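PDB 5EPE: SAM-dependent methyltransferase from Thiobacillus denitrificans, which binds S-adenosyl-L-homocysteine and probably transfers methyl groups from S-adenosylmethionine to an acceptor substrate. Local coordinates for residues I9-H14 / D193-A198; N18-E23 / W240-L245; A38-L43 / V104-C109. All coordinates share one frame; numbering follows the deposited sequence.

Contact 1 (I9-H14 / D193-A198); sequences ITESAH and DRYEAA
Tyr195 and His14 each make a hydrogen bond across this contact. The phenol OH of Tyr195 donates to Glu11 OE1 (2.8 Å), reaching it on the syn side but 35° out of the carboxylate plane. The other oxygen, Glu11 OE2, is hydrogen-bonded to ND1 of His17, a residue that binds S-adenosyl-L-homocysteine, so the carboxylate links the tyrosine to the ligand site. His14 NE2 donates to the backbone Tyr195 O over 2.8 Å with an N-H...O angle of 167°; the acceptor lies in the imidazole plane, and the N-H is directed at a lone pair of the oxygen. A type I turn from Glu11 to His14 brings both side chains round to the same helix, and Glu11 CG lies over one face of the imidazole. With CG anti to the backbone N (chi1 173°), the Tyr195 ring swings toward Glu11 and crosses the histidine at about a right angle, His14 CD2 coming 3.7 Å from Tyr195 CD1. Ala198 CB packs 3.6 Å from His14 CE1. The contact ties helix 5-11 and the Glu11-His14 turn to helix 189-209, while helix 69-82 packs against Glu11 and Ser12, and Arg194 forms a salt bridge with Glu183 of the second subunit.

Contact 2 (N18-E23 / W240-L245); sequences NPFTPE and WGVFAL. With SAH (S-adenosyl-L-homocysteine), chain B.
Asn18, Pro19 and Phe20 run past Trp240 of strand 238-247 as an irregular segment, with Pro19 CA 7.1 Å from Trp240 CA. Pro19 is the centre of an inverse gamma turn closed by Phe20 N and Asn18 O, and on this tight bend the side chains of Asn18, Pro19 and Phe20 all reach one indole. Thr21 then caps the N terminus of helix 22-31. The strand is extended, and Trp240 and Val242 both point from it toward the loop, while the intervening Gly241 has no side chain.

Trp240 carries the contact. With its CG anti to the backbone N (chi1 -164°), the indole stands out from the strand and is met over one face by two CH-pi contacts: Pro19 CD lies 4.0 Å from the centroid of the five-membered ring, 16° off its normal, and Asn18 CB is offset over the six-membered ring. The Asn18 amide is turned only modestly from the indole plane, with OD1 3.3 Å from Trp240 CZ2. Its ND2 points to the ligand, donating to SAH O (2.8 Å), and is also hydrogen-bonded to Val110 O. The indole thus lies in the second shell, packed under the residue that touches the ligand, and probably helps to position it.

At its far edge the indole makes a T-shaped pair with Phe20, Trp240 CZ3 pointing at the phenyl face 3.5 Å from Phe20 CD1, the planes 79° apart. Phe20 CZ continues to Val242 CG2 (3.9 Å). Around this buried cluster, strand 238-247 runs between strands 134-143 and 179-186; Trp192 of helix 189-209 packs on both Pro19 and Trp240, Pro141 of strand 134-143 touches the indole, and Val185 of strand 179-186 touches Phe20.

Contact 3 (A38-L43 / V104-C109); sequences ARVLDL and VDVAAC
Arg39 pairs with Asp105 beside the corner that the second strand turns. From the backbone, Arg39 CB lies 4.1 Å from Val104 CG1 and also near Asp105 OD2. CG is anti to the carbonyl carbon, and the bend at chi3 (-53°) carries the chain back across Asp105. There NE makes a weak hydrogen bond to Asp105 OD2, and at the tip NH1 makes another to Asp105 OD1, both 3.4 Å. Together they form a long, two-pronged salt bridge in which the carboxylate lies at the guanidinium edge and Val104 CA over one face. Glu131 is the stronger partner of NH1, so the arginine is shared between two acids.

Asp105 is held more firmly by the backbone: its OD2 takes Arg39 N through the anti lone pair at 2.8 Å, with a nearly straight N-H...O angle of 175°. Here the chain turns a corner, and Arg39 O accepts from both Asp105 N and Val106 N. Beyond it the regular parallel ladder runs Val106 O to Leu41 N, Leu41 O to Ala108 N and Ala108 O to Leu43 N, the last 2.9 Å long. Val40, Asp42, Val106 and Ala108 share the face that helix 49-58 helps to cover, where Asp42 OD1 approaches Ala108 CB. Leu41 and Ala107 point to the other face, and Leu41 CB meets Val104 CG2 at 4.0 Å, with helix 119-127 packing there on Ala107.

Strand 39-43 has strand 61-66 along its other edge. This central parallel pair belongs to the Rossmann-like core of the class I methyltransferases, in which the cofactor binds at the C-terminal ends of the strands; consistently, the Asp42 side chain lies about 5 Å from the bound S-adenosyl-L-homocysteine, and that of Leu43 about 4 Å from the side chain of Ala95 in the binding site.

From the N terminus, helix 5-11 and its following turn enter contact 1, which closes a long loop onto helix 189-209. A few residues later segment 18-23 opens contact 2, whose partner is the last strand, so the loops of contacts 1 and 2 cross. Contact 3, joining 38-43 to 104-109, lies within both loops and closes the smallest one inside the central sheet. Tyr195 of contact 1 packs on Asn18 and Pro19 of contact 2, while contacts 2 and 3 reach the same sheet without touching. Together they tie the N-terminal segment to helix 189-209 and to strand 238-247, with the ligand pocket between the N-terminal segment and the parallel core.

Contact 1 (I9-H14 / D193-A198)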
ATOM      1  N   ILE A   9      14.937 -22.209  37.518  1.00 38.69           N
ATOM      2  CA  ILE A   9      15.295 -23.322  36.639  1.00 39.14           C
ATOM      3  C   ILE A   9      15.791 -22.845  35.243  1.00 36.53           C
ATOM      4  O   ILE A   9      16.798 -23.296  34.749  1.00 35.43           O
ATOM      5  CB  ILE A   9      14.096 -24.254  36.435  1.00 41.53           C
ATOM      6  CG1 ILE A   9      13.835 -25.049  37.741  1.00 44.15           C
ATOM      7  CG2 ILE A   9      14.341 -25.218  35.284  1.00 42.33           C
ATOM      8  CD1 ILE A   9      12.483 -25.738  37.771  1.00 46.20           C
ATOM      9  N   THR A  10      15.052 -21.917  34.646  1.00 33.59           N
ATOM     10  CA  THR A  10      15.294 -21.463  33.316  1.00 32.89           C
ATOM     11  C   THR A  10      16.586 -20.648  33.223  1.00 30.37           C
ATOM     12  O   THR A  10      17.298 -20.718  32.216  1.00 29.01           O
ATOM     13  CB  THR A  10      14.064 -20.604  32.927  1.00 34.24           C
ATOM     14  OG1 THR A  10      12.955 -21.527  32.823  1.00 37.80           O
ATOM     15  CG2 THR A  10      14.260 -19.977  31.694  1.00 35.35           C
ATOM     16  N   GLU A  11      16.853 -19.834  34.263  1.00 28.27           N
ATOM     17  CA  GLU A  11      17.974 -18.903  34.234  1.00 27.55           C
ATOM     18  C   GLU A  11      19.138 -19.260  35.150  1.00 26.78           C
ATOM     19  O   GLU A  11      20.027 -18.437  35.375  1.00 24.98           O
ATOM     20  CB  GLU A  11      17.462 -17.512  34.511  1.00 28.22           C
ATOM     21  CG  GLU A  11      16.522 -17.050  33.391  1.00 29.00           C
ATOM     22  CD  GLU A  11      16.242 -15.571  33.346  1.00 29.63           C
ATOM     23  OE1 GLU A  11      15.186 -15.206  32.808  1.00 29.65           O
ATOM     24  OE2 GLU A  11      17.039 -14.776  33.835  1.00 31.08           O
ATOM     25  N   SER A  12      19.192 -20.509  35.585  1.00 27.48           N
ATOM     26  CA  SER A  12      20.227 -20.926  36.567  1.00 29.03           C
ATOM     27  C   SER A  12      21.658 -20.784  35.998  1.00 29.09           C
ATOM     28  O   SER A  12      22.620 -20.698  36.760  1.00 29.50           O
ATOM     29  CB  SER A  12      20.038 -22.376  37.039  1.00 30.51           C
ATOM     30  OG  SER A  12      20.039 -23.287  35.933  1.00 30.90           O
ATOM     31  N   ALA A  13      21.798 -20.814  34.676  1.00 27.61           N
ATOM     32  CA  ALA A  13      23.100 -20.739  34.058  1.00 28.17           C
ATOM     33  C   ALA A  13      23.341 -19.373  33.437  1.00 27.14           C
ATOM     34  O   ALA A  13      24.278 -19.229  32.667  1.00 29.10           O
ATOM     35  CB  ALA A  13      23.207 -21.821  32.992  1.00 28.92           C
ATOM     36  N   HIS A  14      22.486 -18.383  33.673  1.00 25.61           N
ATOM     37  CA  HIS A  14      22.716 -17.027  33.129  1.00 24.35           C
ATOM     38  C   HIS A  14      23.587 -16.208  34.107  1.00 25.88           C
ATOM     39  O   HIS A  14      23.289 -16.229  35.297  1.00 26.03           O
ATOM     40  CB  HIS A  14      21.403 -16.290  33.031  1.00 23.43           C
ATOM     41  CG  HIS A  14      20.611 -16.594  31.805  1.00 22.61           C
ATOM     42  ND1 HIS A  14      20.260 -17.884  31.436  1.00 23.31           N
ATOM     43  CD2 HIS A  14      20.136 -15.772  30.838  1.00 21.57           C
ATOM     44  CE1 HIS A  14      19.557 -17.824  30.311  1.00 23.79           C
ATOM     45  NE2 HIS A  14      19.513 -16.567  29.903  1.00 21.86           N
ATOM     46  N   ASP A 193      19.345 -12.803  21.553  1.00 16.78           N
ATOM     47  CA  ASP A 193      19.588 -14.245  21.313  1.00 17.94           C
ATOM     48  C   ASP A 193      20.295 -14.872  22.484  1.00 18.70           C
ATOM     49  O   ASP A 193      19.932 -15.980  22.905  1.00 19.20           O
ATOM     50  CB  ASP A 193      20.434 -14.492  20.058  1.00 17.20           C
ATOM     51  CG  ASP A 193      19.712 -14.225  18.770  1.00 17.08           C
ATOM     52  OD1 ASP A 193      18.474 -14.000  18.729  1.00 17.71           O
ATOM     53  OD2 ASP A 193      20.395 -14.085  17.711  1.00 17.14           O
ATOM     54  N   ARG A 194      21.321 -14.165  23.018  1.00 20.04           N
ATOM     55  CA  ARG A 194      22.062 -14.665  24.196  1.00 21.24           C
ATOM     56  C   ARG A 194      21.195 -14.901  25.405  1.00 21.27           C
ATOM     57  O   ARG A 194      21.325 -15.960  26.059  1.00 22.60           O
ATOM     58  CB  ARG A 194      23.246 -13.777  24.644  1.00 22.59           C
ATOM     59  CG  ARG A 194      24.381 -13.598  23.642  1.00 23.62           C
ATOM     60  CD  ARG A 194      25.222 -14.845  23.439  1.00 24.00           C
ATOM     61  NE  ARG A 194      24.492 -15.706  22.499  1.00 23.39           N
ATOM     62  CZ  ARG A 194      24.037 -16.943  22.740  1.00 24.00           C
ATOM     63  NH1 ARG A 194      23.316 -17.546  21.782  1.00 22.47           N
ATOM     64  NH2 ARG A 194      24.222 -17.560  23.919  1.00 24.07           N
ATOM     65  N   TYR A 195      20.336 -13.942  25.714  1.00 20.04           N
ATOM     66  CA  TYR A 195      19.419 -14.057  26.810  1.00 20.77           C
ATOM     67  C   TYR A 195      18.371 -15.208  26.627  1.00 20.68           C
ATOM     68  O   TYR A 195      18.178 -16.029  27.546  1.00 21.08           O
ATOM     69  CB  TYR A 195      18.725 -12.709  27.061  1.00 20.96           C
ATOM     70  CG  TYR A 195      17.649 -12.777  28.075  1.00 22.54           C
ATOM     71  CD1 TYR A 195      17.951 -13.161  29.383  1.00 23.24           C
ATOM     72  CD2 TYR A 195      16.337 -12.534  27.731  1.00 23.35           C
ATOM     73  CE1 TYR A 195      16.989 -13.262  30.324  1.00 24.40           C
ATOM     74  CE2 TYR A 195      15.351 -12.649  28.654  1.00 24.68           C
ATOM     75  CZ  TYR A 195      15.695 -13.019  29.945  1.00 25.74           C
ATOM     76  OH  TYR A 195      14.727 -13.171  30.868  1.00 27.68           O
ATOM     77  N   GLU A 196      17.719 -15.274  25.462  1.00 19.32           N
ATOM     78  CA  GLU A 196      16.652 -16.214  25.220  1.00 20.37           C
ATOM     79  C   GLU A 196      17.151 -17.605  24.906  1.00 19.71           C
ATOM     80  O   GLU A 196      16.694 -18.584  25.514  1.00 19.89           O
ATOM     81  CB  GLU A 196      15.708 -15.713  24.121  1.00 21.74           C
ATOM     82  CG  GLU A 196      14.954 -14.451  24.552  1.00 23.63           C
ATOM     83  CD  GLU A 196      13.911 -14.655  25.662  1.00 26.64           C
ATOM     84  OE1 GLU A 196      13.687 -15.796  26.156  1.00 27.59           O
ATOM     85  OE2 GLU A 196      13.304 -13.624  26.041  1.00 29.83           O
ATOM     86  N   ALA A 197      18.094 -17.717  23.978  1.00 18.97           N
ATOM     87  CA  ALA A 197      18.554 -19.033  23.546  1.00 19.51           C
ATOM     88  C   ALA A 197      19.238 -19.846  24.591  1.00 19.86           C
ATOM     89  O   ALA A 197      19.135 -21.101  24.611  1.00 20.01           O
ATOM     90  CB  ALA A 197      19.390 -18.945  22.291  1.00 19.28           C
ATOM     91  N   ALA A 198      19.931 -19.170  25.487  1.00 19.95           N
ATOM     92  CA  ALA A 198      20.589 -19.875  26.586  1.00 21.02           C
ATOM     93  C   ALA A 198      19.596 -20.564  27.472  1.00 21.62           C
ATOM     94  O   ALA A 198      19.944 -21.551  28.116  1.00 22.39           O
ATOM     95  CB  ALA A 198      21.448 -18.900  27.428  1.00 21.11           C
TER

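Contact 2 (N18-E23 / W240-L245)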
ATOM      1  N   ASN A  18      19.136 -10.559  31.356  1.00 19.05           N
ATOM      2  CA  ASN A  18      18.569  -9.550  30.529  1.00 19.41           C
ATOM      3  C   ASN A  18      19.230  -9.702  29.169  1.00 18.90           C
ATOM      4  O   ASN A  18      20.270 -10.331  29.054  1.00 18.04           O
ATOM      5  CB  ASN A  18      18.878  -8.143  31.094  1.00 19.86           C
ATOM      6  CG  ASN A  18      17.772  -7.625  31.994  1.00 21.53           C
ATOM      7  OD1 ASN A  18      16.593  -7.634  31.623  1.00 22.68           O
ATOM      8  ND2 ASN A  18      18.142  -7.127  33.145  1.00 22.17           N
ATOM      9  N   PRO A  19      18.663  -9.069  28.144  1.00 19.48           N
ATOM     10  CA  PRO A  19      19.256  -9.170  26.767  1.00 19.84           C
ATOM     11  C   PRO A  19      20.490  -8.278  26.534  1.00 20.59           C
ATOM     12  O   PRO A  19      20.511  -7.390  25.688  1.00 21.70           O
ATOM     13  CB  PRO A  19      18.076  -8.799  25.876  1.00 20.48           C
ATOM     14  CG  PRO A  19      17.215  -7.884  26.727  1.00 19.82           C
ATOM     15  CD  PRO A  19      17.349  -8.389  28.129  1.00 19.90           C
ATOM     16  N   PHE A  20      21.536  -8.519  27.305  1.00 20.21           N
ATOM     17  CA  PHE A  20      22.774  -7.817  27.216  1.00 21.59           C
ATOM     18  C   PHE A  20      23.874  -8.880  27.207  1.00 22.91           C
ATOM     19  O   PHE A  20      23.781  -9.864  27.880  1.00 22.85           O
ATOM     20  CB  PHE A  20      23.018  -6.958  28.454  1.00 22.28           C
ATOM     21  CG  PHE A  20      23.006  -5.468  28.214  1.00 20.80           C
ATOM     22  CD1 PHE A  20      22.255  -4.892  27.196  1.00 20.58           C
ATOM     23  CD2 PHE A  20      23.711  -4.655  29.065  1.00 21.20           C
ATOM     24  CE1 PHE A  20      22.248  -3.543  27.013  1.00 20.27           C
ATOM     25  CE2 PHE A  20      23.737  -3.292  28.859  1.00 21.45           C
ATOM     26  CZ  PHE A  20      22.991  -2.754  27.826  1.00 20.44           C
ATOM     27  N   THR A  21      24.853  -8.706  26.354  1.00 24.73           N
ATOM     28  CA  THR A  21      26.041  -9.525  26.385  1.00 25.73           C
ATOM     29  C   THR A  21      27.045  -9.021  27.412  1.00 25.74           C
ATOM     30  O   THR A  21      26.920  -7.907  27.902  1.00 25.61           O
ATOM     31  CB  THR A  21      26.723  -9.480  25.024  1.00 26.97           C
ATOM     32  OG1 THR A  21      27.018  -8.122  24.637  1.00 25.23           O
ATOM     33  CG2 THR A  21      25.867 -10.152  23.978  1.00 28.21           C
ATOM     34  N   PRO A  22      28.100  -9.823  27.718  1.00 26.80           N
ATOM     35  CA  PRO A  22      29.217  -9.262  28.473  1.00 26.76           C
ATOM     36  C   PRO A  22      29.819  -8.021  27.816  1.00 26.34           C
ATOM     37  O   PRO A  22      30.234  -7.071  28.512  1.00 25.23           O
ATOM     38  CB  PRO A  22      30.246 -10.408  28.492  1.00 29.24           C
ATOM     39  CG  PRO A  22      29.432 -11.609  28.409  1.00 29.44           C
ATOM     40  CD  PRO A  22      28.245 -11.289  27.541  1.00 28.20           C
ATOM     41  N   GLU A  23      29.856  -8.000  26.481  1.00 26.15           N
ATOM     42  CA  GLU A  23      30.477  -6.882  25.793  1.00 26.51           C
ATOM     43  C   GLU A  23      29.618  -5.625  25.985  1.00 23.12           C
ATOM     44  O   GLU A  23      30.119  -4.538  26.226  1.00 21.88           O
ATOM     45  CB  GLU A  23      30.671  -7.222  24.317  1.00 29.76           C
ATOM     46  CG  GLU A  23      31.609  -8.436  24.015  1.00 34.91           C
ATOM     47  CD  GLU A  23      31.099  -9.894  24.361  1.00 38.14           C
ATOM     48  OE1 GLU A  23      29.928 -10.189  24.652  1.00 36.97           O
ATOM     49  OE2 GLU A  23      31.928 -10.832  24.344  1.00 48.37           O
ATOM     50  N   TRP A 240      15.251  -3.307  23.937  1.00 15.33           N
ATOM     51  CA  TRP A 240      15.641  -3.231  25.350  1.00 15.37           C
ATOM     52  C   TRP A 240      16.917  -2.396  25.449  1.00 15.18           C
ATOM     53  O   TRP A 240      17.755  -2.331  24.510  1.00 14.84           O
ATOM     54  CB  TRP A 240      15.810  -4.632  25.962  1.00 15.74           C
ATOM     55  CG  TRP A 240      15.845  -4.654  27.440  1.00 16.17           C
ATOM     56  CD1 TRP A 240      14.783  -4.835  28.300  1.00 17.21           C
ATOM     57  CD2 TRP A 240      17.012  -4.555  28.261  1.00 16.41           C
ATOM     58  NE1 TRP A 240      15.216  -4.748  29.590  1.00 17.50           N
ATOM     59  CE2 TRP A 240      16.586  -4.639  29.597  1.00 17.41           C
ATOM     60  CE3 TRP A 240      18.389  -4.412  27.985  1.00 16.51           C
ATOM     61  CZ2 TRP A 240      17.495  -4.586  30.679  1.00 18.10           C
ATOM     62  CZ3 TRP A 240      19.293  -4.326  29.024  1.00 16.99           C
ATOM     63  CH2 TRP A 240      18.850  -4.416  30.363  1.00 17.76           C
ATOM     64  N   GLY A 241      17.032  -1.672  26.554  1.00 15.57           N
ATOM     65  CA  GLY A 241      18.287  -0.985  26.837  1.00 15.78           C
ATOM     66  C   GLY A 241      18.411  -0.462  28.203  1.00 16.13           C
ATOM     67  O   GLY A 241      17.463  -0.506  29.001  1.00 16.11           O
ATOM     68  N   VAL A 242      19.634  -0.009  28.490  1.00 16.24           N
ATOM     69  CA  VAL A 242      19.914   0.725  29.727  1.00 16.96           C
ATOM     70  C   VAL A 242      20.123   2.207  29.423  1.00 17.03           C
ATOM     71  O   VAL A 242      20.948   2.577  28.599  1.00 17.21           O
ATOM     72  CB  VAL A 242      21.087   0.144  30.516  1.00 17.77           C
ATOM     73  CG1 VAL A 242      21.242   0.868  31.823  1.00 18.68           C
ATOM     74  CG2 VAL A 242      20.897  -1.328  30.766  1.00 18.34           C
ATOM     75  N   PHE A 243      19.331   3.017  30.112  1.00 17.28           N
ATOM     76  CA  PHE A 243      19.266   4.448  29.966  1.00 17.16           C
ATOM     77  C   PHE A 243      19.799   5.113  31.229  1.00 17.65           C
ATOM     78  O   PHE A 243      19.376   4.790  32.347  1.00 17.94           O
ATOM     79  CB  PHE A 243      17.821   4.837  29.700  1.00 17.06           C
ATOM     80  CG  PHE A 243      17.245   4.162  28.494  1.00 17.11           C
ATOM     81  CD1 PHE A 243      16.649   2.933  28.604  1.00 16.76           C
ATOM     82  CD2 PHE A 243      17.310   4.773  27.236  1.00 17.43           C
ATOM     83  CE1 PHE A 243      16.137   2.297  27.470  1.00 17.15           C
ATOM     84  CE2 PHE A 243      16.721   4.184  26.126  1.00 17.00           C
ATOM     85  CZ  PHE A 243      16.183   2.923  26.242  1.00 16.66           C
ATOM     86  N   ALA A 244      20.727   6.043  31.036  1.00 17.43           N
ATOM     87  CA  ALA A 244      21.347   6.793  32.108  1.00 18.53           C
ATOM     88  C   ALA A 244      20.712   8.152  32.193  1.00 18.39           C
ATOM     89  O   ALA A 244      20.602   8.860  31.190  1.00 18.16           O
ATOM     90  CB  ALA A 244      22.871   6.927  31.852  1.00 18.94           C
ATOM     91  N   LEU A 245      20.275   8.511  33.395  1.00 19.11           N
ATOM     92  CA  LEU A 245      19.412   9.682  33.653  1.00 19.88           C
ATOM     93  C   LEU A 245      20.064  10.604  34.685  1.00 21.04           C
ATOM     94  O   LEU A 245      20.633  10.132  35.690  1.00 21.03           O
ATOM     95  CB  LEU A 245      18.060   9.257  34.189  1.00 20.37           C
ATOM     96  CG  LEU A 245      17.348   8.142  33.399  1.00 20.27           C
ATOM     97  CD1 LEU A 245      16.033   7.841  34.079  1.00 21.38           C
ATOM     98  CD2 LEU A 245      17.078   8.591  31.973  1.00 20.36           C
TER
HETATM   99  N   SAH B 301      19.678  -6.696  36.979  1.00 27.69           N
HETATM  100  CA  SAH B 301      19.913  -8.185  36.864  1.00 27.50           C
HETATM  101  CB  SAH B 301      18.615  -8.944  37.064  1.00 27.52           C
HETATM  102  CG  SAH B 301      17.453  -8.644  36.100  1.00 26.82           C
HETATM  103  SD  SAH B 301      16.150  -9.847  36.175  1.00 26.97           S
HETATM  104  C   SAH B 301      20.551  -8.580  35.551  1.00 29.82           C
HETATM  105  O   SAH B 301      20.463  -7.814  34.571  1.00 30.71           O
HETATM  106  OXT SAH B 301      21.162  -9.662  35.421  1.00 25.42           O
HETATM  107  C5' SAH B 301      15.006  -9.263  37.459  1.00 29.06           C
HETATM  108  C4' SAH B 301      15.583  -9.522  38.853  1.00 29.51           C
HETATM  109  O4' SAH B 301      14.750  -8.908  39.847  1.00 30.11           O
HETATM  110  C3' SAH B 301      15.699 -11.011  39.228  1.00 29.71           C
HETATM  111  O3' SAH B 301      17.067 -11.271  39.593  1.00 27.86           O
HETATM  112  C2' SAH B 301      14.763 -11.203  40.424  1.00 29.49           C
HETATM  113  O2' SAH B 301      15.291 -12.083  41.405  1.00 29.92           O
HETATM  114  C1' SAH B 301      14.726  -9.806  40.980  1.00 28.17           C
HETATM  115  N9  SAH B 301      13.583  -9.376  41.801  1.00 27.24           N
HETATM  116  C8  SAH B 301      12.255  -9.565  41.531  1.00 28.21           C
HETATM  117  N7  SAH B 301      11.505  -8.979  42.438  1.00 28.61           N
HETATM  118  C5  SAH B 301      12.406  -8.383  43.328  1.00 27.38           C
HETATM  119  C6  SAH B 301      12.235  -7.627  44.518  1.00 27.23           C
HETATM  120  N6  SAH B 301      11.000  -7.338  44.986  1.00 27.72           N
HETATM  121  N1  SAH B 301      13.328  -7.163  45.175  1.00 26.62           N
HETATM  122  C2  SAH B 301      14.553  -7.469  44.685  1.00 26.14           C
HETATM  123  N3  SAH B 301      14.822  -8.197  43.582  1.00 26.15           N
HETATM  124  C4  SAH B 301      13.690  -8.623  42.932  1.00 26.60           C

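Contact 3 (A38-L43 / V104-C109)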
ATOM      1  N   ALA A  38      33.891   4.925  43.011  1.00 34.08           N
ATOM      2  CA  ALA A  38      32.513   5.317  42.835  1.00 33.05           C
ATOM      3  C   ALA A  38      31.601   4.283  43.516  1.00 31.30           C
ATOM      4  O   ALA A  38      31.890   3.095  43.454  1.00 30.89           O
ATOM      5  CB  ALA A  38      32.157   5.425  41.353  1.00 33.23           C
ATOM      6  N   ARG A  39      30.508   4.751  44.127  1.00 31.57           N
ATOM      7  CA  ARG A  39      29.564   3.905  44.851  1.00 32.54           C
ATOM      8  C   ARG A  39      28.335   3.644  43.956  1.00 30.19           C
ATOM      9  O   ARG A  39      27.737   4.564  43.409  1.00 29.85           O
ATOM     10  CB  ARG A  39      29.106   4.546  46.154  1.00 38.20           C
ATOM     11  CG  ARG A  39      30.223   4.773  47.192  1.00 43.66           C
ATOM     12  CD  ARG A  39      29.910   5.925  48.187  1.00 51.99           C
ATOM     13  NE  ARG A  39      29.563   7.168  47.450  1.00 52.57           N
ATOM     14  CZ  ARG A  39      29.199   8.335  47.989  1.00 60.55           C
ATOM     15  NH1 ARG A  39      28.873   9.339  47.161  1.00 61.47           N
ATOM     16  NH2 ARG A  39      29.127   8.516  49.331  1.00 67.67           N
ATOM     17  N   VAL A  40      27.959   2.382  43.870  1.00 29.90           N
ATOM     18  CA  VAL A  40      26.840   1.936  43.052  1.00 29.56           C
ATOM     19  C   VAL A  40      25.859   1.164  43.919  1.00 32.89           C
ATOM     20  O   VAL A  40      26.271   0.310  44.677  1.00 34.61           O
ATOM     21  CB  VAL A  40      27.307   0.986  41.938  1.00 29.11           C
ATOM     22  CG1 VAL A  40      26.136   0.634  41.013  1.00 30.85           C
ATOM     23  CG2 VAL A  40      28.424   1.626  41.161  1.00 28.11           C
ATOM     24  N   LEU A  41      24.584   1.467  43.784  1.00 26.27           N
ATOM     25  CA  LEU A  41      23.475   0.679  44.338  1.00 26.22           C
ATOM     26  C   LEU A  41      22.735   0.028  43.183  1.00 25.22           C
ATOM     27  O   LEU A  41      22.399   0.716  42.188  1.00 24.50           O
ATOM     28  CB  LEU A  41      22.500   1.568  45.089  1.00 27.48           C
ATOM     29  CG  LEU A  41      21.239   0.893  45.660  1.00 28.09           C
ATOM     30  CD1 LEU A  41      21.591  -0.101  46.766  1.00 29.68           C
ATOM     31  CD2 LEU A  41      20.276   1.943  46.162  1.00 29.46           C
ATOM     32  N   ASP A  42      22.491  -1.274  43.294  1.00 25.12           N
ATOM     33  CA  ASP A  42      21.813  -2.044  42.213  1.00 25.11           C
ATOM     34  C   ASP A  42      20.620  -2.765  42.835  1.00 24.60           C
ATOM     35  O   ASP A  42      20.788  -3.686  43.638  1.00 24.39           O
ATOM     36  CB  ASP A  42      22.781  -3.000  41.543  1.00 26.37           C
ATOM     37  CG  ASP A  42      22.238  -3.602  40.229  1.00 29.65           C
ATOM     38  OD1 ASP A  42      21.159  -3.156  39.680  1.00 32.52           O
ATOM     39  OD2 ASP A  42      22.932  -4.545  39.715  1.00 31.67           O
ATOM     40  N   LEU A  43      19.412  -2.313  42.522  1.00 23.97           N
ATOM     41  CA  LEU A  43      18.189  -2.968  43.015  1.00 24.87           C
ATOM     42  C   LEU A  43      17.661  -3.996  41.994  1.00 25.12           C
ATOM     43  O   LEU A  43      17.287  -3.645  40.863  1.00 24.30           O
ATOM     44  CB  LEU A  43      17.107  -1.942  43.271  1.00 25.70           C
ATOM     45  CG  LEU A  43      17.490  -0.850  44.268  1.00 27.37           C
ATOM     46  CD1 LEU A  43      16.285   0.005  44.603  1.00 28.57           C
ATOM     47  CD2 LEU A  43      18.063  -1.445  45.556  1.00 28.01           C
ATOM     48  N   VAL A 104      24.909   7.356  46.789  1.00 34.40           N
ATOM     49  CA  VAL A 104      25.664   6.685  45.768  1.00 33.13           C
ATOM     50  C   VAL A 104      25.804   7.567  44.528  1.00 32.57           C
ATOM     51  O   VAL A 104      25.031   8.495  44.300  1.00 31.96           O
ATOM     52  CB  VAL A 104      25.061   5.289  45.436  1.00 32.29           C
ATOM     53  CG1 VAL A 104      25.043   4.401  46.693  1.00 32.97           C
ATOM     54  CG2 VAL A 104      23.656   5.406  44.868  1.00 31.16           C
ATOM     55  N   ASP A 105      26.819   7.247  43.736  1.00 32.00           N
ATOM     56  CA  ASP A 105      27.103   7.960  42.502  1.00 31.87           C
ATOM     57  C   ASP A 105      26.262   7.429  41.336  1.00 29.44           C
ATOM     58  O   ASP A 105      26.011   8.145  40.370  1.00 28.98           O
ATOM     59  CB  ASP A 105      28.594   7.831  42.218  1.00 33.22           C
ATOM     60  CG  ASP A 105      29.426   8.347  43.408  1.00 35.98           C
ATOM     61  OD1 ASP A 105      29.203   9.508  43.775  1.00 37.36           O
ATOM     62  OD2 ASP A 105      30.120   7.567  44.078  1.00 36.57           O
ATOM     63  N   VAL A 106      25.897   6.158  41.422  1.00 27.95           N
ATOM     64  CA  VAL A 106      25.050   5.494  40.431  1.00 25.59           C
ATOM     65  C   VAL A 106      24.011   4.642  41.157  1.00 24.52           C
ATOM     66  O   VAL A 106      24.365   3.746  41.963  1.00 24.60           O
ATOM     67  CB  VAL A 106      25.877   4.575  39.511  1.00 26.29           C
ATOM     68  CG1 VAL A 106      24.977   3.908  38.467  1.00 25.41           C
ATOM     69  CG2 VAL A 106      27.007   5.323  38.801  1.00 27.63           C
ATOM     70  N   ALA A 107      22.737   4.913  40.907  1.00 23.28           N
ATOM     71  CA  ALA A 107      21.655   4.130  41.489  1.00 23.44           C
ATOM     72  C   ALA A 107      20.868   3.487  40.350  1.00 22.30           C
ATOM     73  O   ALA A 107      20.377   4.185  39.433  1.00 21.85           O
ATOM     74  CB  ALA A 107      20.753   4.998  42.356  1.00 24.27           C
ATOM     75  N   ALA A 108      20.818   2.153  40.363  1.00 22.05           N
ATOM     76  CA  ALA A 108      20.397   1.377  39.180  1.00 21.23           C
ATOM     77  C   ALA A 108      19.261   0.439  39.487  1.00 21.69           C
ATOM     78  O   ALA A 108      19.210  -0.152  40.534  1.00 22.43           O
ATOM     79  CB  ALA A 108      21.551   0.569  38.643  1.00 21.50           C
ATOM     80  N   CYS A 109      18.343   0.297  38.542  1.00 21.15           N
ATOM     81  CA  CYS A 109      17.414  -0.813  38.530  1.00 22.25           C
ATOM     82  C   CYS A 109      17.361  -1.305  37.049  1.00 21.87           C
ATOM     83  O   CYS A 109      16.762  -0.659  36.178  1.00 20.15           O
ATOM     84  CB  CYS A 109      16.038  -0.389  39.013  1.00 23.49           C
ATOM     85  SG  CYS A 109      14.846  -1.780  39.078  1.00 25.75           S
TER